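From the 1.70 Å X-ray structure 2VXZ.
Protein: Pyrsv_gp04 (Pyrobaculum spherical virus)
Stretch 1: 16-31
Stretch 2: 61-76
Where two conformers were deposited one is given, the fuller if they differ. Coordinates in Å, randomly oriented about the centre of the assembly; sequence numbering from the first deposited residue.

Stretch 1, residues 16-31: ILALLADGCKTTSLIQ
Stretch 2 61-76: NVALVCLSMDQYRQLV

Stretch 1 runs helix, turn, short weakly bonded strand, helix; stretch 2, strand, turn, helix. The first helix gives way to a type I turn from Leu 20 to Gly 23. Gly 23, at phi/psi 160/168, suits a backbone where any CB would jam against the preceding carbonyl. Cys 24 (-63/148) and Lys 25 (-143/152) are extended, and Thr 26 (-74/154) is the N-cap of helix 27-31. In stretch 2 the strand spans Val 62 to Cys 66, with phi from -94 to -132 and psi from 123 to 160; Leu 67 (-72/-24) and Ser 68 (-165/164) then turn it into helix 69-76. Helix 27-31 lies 8.6 Å from the strand axis, at 66° between directions.

The register is antiparallel, with Lys 25 opposite Val 65 at a CA-CA distance of 5.4 Å. Two hydrogen bonds close this pair: Lys 25 N to Val 65 O, 3.1 Å, and Val 65 N to Lys 25 O, 2.8 Å. Beyond it, water 3 accepts from Thr 27 N (3.0 Å) and donates to Ala 63 O (2.6 Å), linking the start of the helix to the strand.

Gln 71 (chi1 t, chi2 t, chi3 48°) is the polar clasp. Its NE2 donates to Leu 20 O at 2.7 Å, while its OE1 accepts from Leu 67 N at 2.8 Å, so one amide ties the backbone of Leu 20 to that of Leu 67. Ser 68 (p) caps the N-terminus of helix 69-76, with OG accepting from Gln 71 N at 2.9 Å. Water 1 adds a bridge, accepting from Gln 71 NE2 (3.0 Å) and donating to Ala 21 O (3.1 Å).

Val 65 (t) shares a sheet face with Lys 25 and is covered by apolar neighbours: Leu 20 (m,t) CD1 lies 3.6 Å from Val 65 CG1, and Ile 30 (m,t) CD1 lies 3.9 Å from Val 65 CB. Leu 67, also m,t, swings its end to the first helix, its CD2 3.8 Å from both Leu 17 CD2 and Leu 20 CB.

Cys 24 (chi1 -36°) is the most covered residue and points toward stretch 2, packing against helix 69-76: its SG is 3.5 Å from Gln 71 O, and its CB is 3.8 Å from Leu 75 CD2. In the conformers given, its SG stands 3.6 Å from Cys 66 SG, a contact and not a disulfide. Lys 25 (m,t,t,p) is buried yet satisfied, its NZ forming a salt bridge to Asp 22 OD1 at 2.7 Å and donating to Leu 19 O at 2.9 Å.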

# COMPACT_ATOMS: atom_id res chain seq x y z
N ILE A 16 -13.15 -8.07 8.48
CA ILE A 16 -11.85 -7.90 7.82
C ILE A 16 -11.95 -8.45 6.39
O ILE A 16 -11.52 -7.80 5.44
CB ILE A 16 -10.72 -8.61 8.60
CG1 ILE A 16 -10.45 -7.90 9.93
CG2 ILE A 16 -9.41 -8.63 7.77
CD1 ILE A 16 -9.53 -8.69 10.88
N LEU A 17 -12.54 -9.63 6.24
CA LEU A 17 -12.70 -10.22 4.91
C LEU A 17 -13.55 -9.33 3.99
O LEU A 17 -13.25 -9.17 2.80
CB LEU A 17 -13.29 -11.63 5.02
CG LEU A 17 -12.35 -12.67 5.64
CD1 LEU A 17 -13.06 -14.02 5.78
CD2 LEU A 17 -11.05 -12.83 4.84
N ALA A 18 -14.60 -8.73 4.56
CA ALA A 18 -15.44 -7.80 3.79
C ALA A 18 -14.66 -6.58 3.34
O ALA A 18 -14.77 -6.15 2.18
CB ALA A 18 -16.62 -7.38 4.61
N LEU A 19 -13.88 -6.00 4.25
CA LEU A 19 -13.05 -4.84 3.95
C LEU A 19 -12.07 -5.15 2.82
O LEU A 19 -11.85 -4.32 1.95
CB LEU A 19 -12.31 -4.40 5.22
CG LEU A 19 -11.66 -3.03 5.33
CD1 LEU A 19 -12.65 -1.92 5.02
CD2 LEU A 19 -11.05 -2.83 6.74
N LEU A 20 -11.50 -6.35 2.83
CA LEU A 20 -10.57 -6.77 1.78
C LEU A 20 -11.19 -7.15 0.43
O LEU A 20 -10.46 -7.29 -0.55
CB LEU A 20 -9.72 -7.95 2.27
CG LEU A 20 -8.82 -7.65 3.46
CD1 LEU A 20 -8.18 -8.93 3.94
CD2 LEU A 20 -7.77 -6.59 3.10
N ALA A 21 -12.51 -7.33 0.37
CA ALA A 21 -13.16 -7.73 -0.88
C ALA A 21 -12.88 -6.75 -2.01
O ALA A 21 -12.78 -7.14 -3.17
CB ALA A 21 -14.67 -7.87 -0.68
N ASP A 22 -12.73 -5.47 -1.67
CA ASP A 22 -12.49 -4.41 -2.64
C ASP A 22 -11.00 -4.21 -2.96
O ASP A 22 -10.67 -3.55 -3.95
CB ASP A 22 -13.10 -3.10 -2.13
CG ASP A 22 -13.18 -3.03 -0.62
OD1 ASP A 22 -12.46 -2.22 -0.00
OD2 ASP A 22 -13.97 -3.82 -0.03
N GLY A 23 -10.11 -4.74 -2.13
CA GLY A 23 -8.68 -4.73 -2.45
C GLY A 23 -7.80 -4.93 -1.23
O GLY A 23 -8.27 -4.86 -0.10
N CYS A 24 -6.51 -5.18 -1.48
CA CYS A 24 -5.54 -5.37 -0.40
C CYS A 24 -5.41 -4.12 0.43
O CYS A 24 -5.54 -3.01 -0.07
CB CYS A 24 -4.17 -5.72 -0.95
SG CYS A 24 -4.23 -6.75 -2.38
N LYS A 25 -5.13 -4.31 1.72
CA LYS A 25 -4.99 -3.20 2.63
C LYS A 25 -3.89 -3.50 3.61
O LYS A 25 -3.64 -4.66 3.93
CB LYS A 25 -6.30 -2.98 3.38
CG LYS A 25 -7.45 -2.67 2.43
CD LYS A 25 -8.72 -2.33 3.15
CE LYS A 25 -9.69 -1.61 2.23
NZ LYS A 25 -9.93 -2.33 0.95
N THR A 26 -3.25 -2.45 4.11
CA THR A 26 -2.29 -2.61 5.19
C THR A 26 -3.03 -2.88 6.50
O THR A 26 -4.18 -2.48 6.66
CB THR A 26 -1.42 -1.37 5.39
OG1 THR A 26 -2.23 -0.28 5.87
CG2 THR A 26 -0.76 -0.98 4.07
N THR A 27 -2.35 -3.55 7.43
CA THR A 27 -2.87 -3.73 8.77
C THR A 27 -3.23 -2.38 9.41
O THR A 27 -4.25 -2.27 10.09
CB THR A 27 -1.87 -4.51 9.66
OG1 THR A 27 -1.58 -5.76 9.02
CG2 THR A 27 -2.44 -4.76 11.05
N SER A 28 -2.43 -1.34 9.17
CA SER A 28 -2.76 -0.02 9.72
C SER A 28 -4.11 0.51 9.23
O SER A 28 -4.85 1.10 10.01
CB SER A 28 -1.66 1.01 9.43
OG SER A 28 -1.38 1.08 8.06
N LEU A 29 -4.43 0.29 7.96
CA LEU A 29 -5.71 0.75 7.44
C LEU A 29 -6.84 -0.08 8.03
O LEU A 29 -7.88 0.47 8.44
CB LEU A 29 -5.75 0.70 5.92
CG LEU A 29 -7.02 1.24 5.27
CD1 LEU A 29 -7.35 2.66 5.72
CD2 LEU A 29 -6.91 1.17 3.74
N ILE A 30 -6.64 -1.40 8.10
CA ILE A 30 -7.64 -2.29 8.73
C ILE A 30 -7.92 -1.88 10.18
O ILE A 30 -9.08 -1.74 10.58
CB ILE A 30 -7.17 -3.79 8.65
CG1 ILE A 30 -7.13 -4.23 7.19
CG2 ILE A 30 -8.11 -4.71 9.46
CD1 ILE A 30 -6.29 -5.47 6.92
N GLN A 31 -6.86 -1.67 10.98
CA GLN A 31 -7.02 -1.21 12.36
C GLN A 31 -7.86 0.05 12.46
O GLN A 31 -8.75 0.14 13.30
CB GLN A 31 -5.68 -0.85 12.98
CG GLN A 31 -4.76 -1.99 13.19
CD GLN A 31 -3.36 -1.50 13.47
OE1 GLN A 31 -2.41 -1.91 12.82
NE2 GLN A 31 -3.23 -0.57 14.41
N ASN A 61 8.58 -1.99 4.56
CA ASN A 61 8.41 -2.11 6.01
C ASN A 61 6.95 -2.28 6.46
O ASN A 61 6.71 -2.48 7.65
CB ASN A 61 9.05 -0.91 6.71
CG ASN A 61 10.54 -0.75 6.40
OD1 ASN A 61 11.06 0.37 6.37
ND2 ASN A 61 11.23 -1.86 6.16
N VAL A 62 5.99 -2.18 5.53
CA VAL A 62 4.59 -2.49 5.82
C VAL A 62 4.26 -3.87 5.26
O VAL A 62 4.95 -4.38 4.39
CB VAL A 62 3.58 -1.46 5.21
CG1 VAL A 62 4.09 -0.02 5.32
CG2 VAL A 62 3.28 -1.79 3.75
N ALA A 63 3.19 -4.47 5.78
CA ALA A 63 2.69 -5.73 5.24
C ALA A 63 1.34 -5.46 4.59
O ALA A 63 0.50 -4.78 5.15
CB ALA A 63 2.56 -6.76 6.35
N LEU A 64 1.15 -5.97 3.38
CA LEU A 64 -0.15 -5.89 2.74
C LEU A 64 -0.92 -7.16 3.02
O LEU A 64 -0.37 -8.26 2.86
CB LEU A 64 -0.03 -5.67 1.23
CG LEU A 64 0.32 -4.24 0.81
CD1 LEU A 64 0.84 -4.22 -0.61
CD2 LEU A 64 -0.87 -3.32 0.94
N VAL A 65 -2.18 -7.01 3.44
CA VAL A 65 -3.08 -8.14 3.67
C VAL A 65 -3.96 -8.30 2.45
O VAL A 65 -4.64 -7.35 2.05
CB VAL A 65 -3.94 -7.92 4.93
CG1 VAL A 65 -4.83 -9.14 5.21
CG2 VAL A 65 -3.04 -7.62 6.10
N CYS A 66 -3.93 -9.49 1.85
CA CYS A 66 -4.59 -9.76 0.57
C CYS A 66 -5.41 -11.05 0.65
O CYS A 66 -5.01 -11.99 1.33
CB CYS A 66 -3.53 -9.89 -0.53
SG CYS A 66 -2.05 -8.81 -0.37
N LEU A 67 -6.52 -11.11 -0.08
CA LEU A 67 -7.32 -12.35 -0.16
C LEU A 67 -6.61 -13.42 -0.99
O LEU A 67 -6.88 -14.61 -0.85
CB LEU A 67 -8.69 -12.08 -0.79
CG LEU A 67 -9.63 -11.13 -0.05
CD1 LEU A 67 -10.91 -10.96 -0.86
CD2 LEU A 67 -9.92 -11.63 1.37
N SER A 68 -5.72 -13.00 -1.88
CA SER A 68 -4.99 -13.91 -2.74
C SER A 68 -3.80 -13.19 -3.35
O SER A 68 -3.75 -11.96 -3.34
CB SER A 68 -5.89 -14.42 -3.86
OG SER A 68 -6.24 -13.38 -4.74
N MSE A 69 -2.86 -13.96 -3.90
CA MSE A 69 -1.75 -13.37 -4.63
C MSE A 69 -2.23 -12.74 -5.93
O MSE A 69 -1.66 -11.75 -6.35
CB MSE A 69 -0.62 -14.37 -4.86
CG MSE A 69 0.14 -14.71 -3.58
SE MSE A 69 0.90 -13.15 -2.68
CE MSE A 69 2.29 -12.74 -3.97
N ASP A 70 -3.28 -13.27 -6.54
CA ASP A 70 -3.92 -12.59 -7.67
C ASP A 70 -4.41 -11.19 -7.28
O ASP A 70 -4.27 -10.25 -8.06
CB ASP A 70 -5.11 -13.37 -8.21
CG ASP A 70 -4.70 -14.45 -9.18
OD1 ASP A 70 -3.49 -14.70 -9.37
OD2 ASP A 70 -5.62 -15.04 -9.78
N GLN A 71 -5.01 -11.07 -6.10
CA GLN A 71 -5.51 -9.77 -5.66
C GLN A 71 -4.33 -8.81 -5.45
O GLN A 71 -4.43 -7.61 -5.74
CB GLN A 71 -6.33 -9.87 -4.37
CG GLN A 71 -7.10 -8.59 -4.08
CD GLN A 71 -7.75 -8.58 -2.71
OE1 GLN A 71 -7.11 -8.91 -1.70
NE2 GLN A 71 -9.01 -8.19 -2.66
N TYR A 72 -3.22 -9.35 -4.93
CA TYR A 72 -2.00 -8.58 -4.76
C TYR A 72 -1.50 -8.07 -6.10
O TYR A 72 -1.20 -6.90 -6.23
CB TYR A 72 -0.89 -9.37 -4.06
CG TYR A 72 0.44 -8.66 -4.05
CD1 TYR A 72 0.66 -7.58 -3.20
CD2 TYR A 72 1.48 -9.04 -4.90
CE1 TYR A 72 1.88 -6.91 -3.19
CE2 TYR A 72 2.70 -8.37 -4.90
CZ TYR A 72 2.89 -7.30 -4.03
OH TYR A 72 4.08 -6.60 -4.00
N ARG A 73 -1.42 -8.95 -7.09
CA ARG A 73 -0.94 -8.55 -8.41
C ARG A 73 -1.81 -7.47 -9.04
O ARG A 73 -1.30 -6.55 -9.68
CB ARG A 73 -0.80 -9.75 -9.34
CG ARG A 73 0.32 -10.68 -8.91
CD ARG A 73 0.43 -11.89 -9.80
NE ARG A 73 1.17 -12.96 -9.12
CZ ARG A 73 0.62 -14.03 -8.53
NH1 ARG A 73 -0.69 -14.26 -8.56
NH2 ARG A 73 1.43 -14.90 -7.94
N GLN A 74 -3.13 -7.56 -8.84
CA GLN A 74 -4.05 -6.51 -9.30
C GLN A 74 -3.75 -5.18 -8.61
O GLN A 74 -3.78 -4.14 -9.26
CB GLN A 74 -5.50 -6.92 -9.05
CG GLN A 74 -5.96 -8.01 -9.97
CD GLN A 74 -7.32 -8.57 -9.63
OE1 GLN A 74 -7.81 -8.46 -8.50
NE2 GLN A 74 -7.95 -9.21 -10.62
N LEU A 75 -3.49 -5.21 -7.30
CA LEU A 75 -3.15 -4.00 -6.55
C LEU A 75 -1.87 -3.36 -7.09
O LEU A 75 -1.83 -2.15 -7.35
CB LEU A 75 -2.98 -4.31 -5.06
CG LEU A 75 -2.73 -3.11 -4.15
CD1 LEU A 75 -4.04 -2.51 -3.69
CD2 LEU A 75 -1.86 -3.51 -2.98
N VAL A 76 -0.84 -4.17 -7.27
CA VAL A 76 0.44 -3.68 -7.81
C VAL A 76 0.26 -3.05 -9.20
O VAL A 76 0.75 -1.94 -9.45
CB VAL A 76 1.47 -4.82 -7.89
CG1 VAL A 76 2.69 -4.37 -8.66
CG2 VAL A 76 1.85 -5.27 -6.48
O HOH W 1 -10.33 -6.93 -5.06
O HOH W 2 -6.55 -5.33 -4.87
O HOH W 3 0.51 -4.31 7.72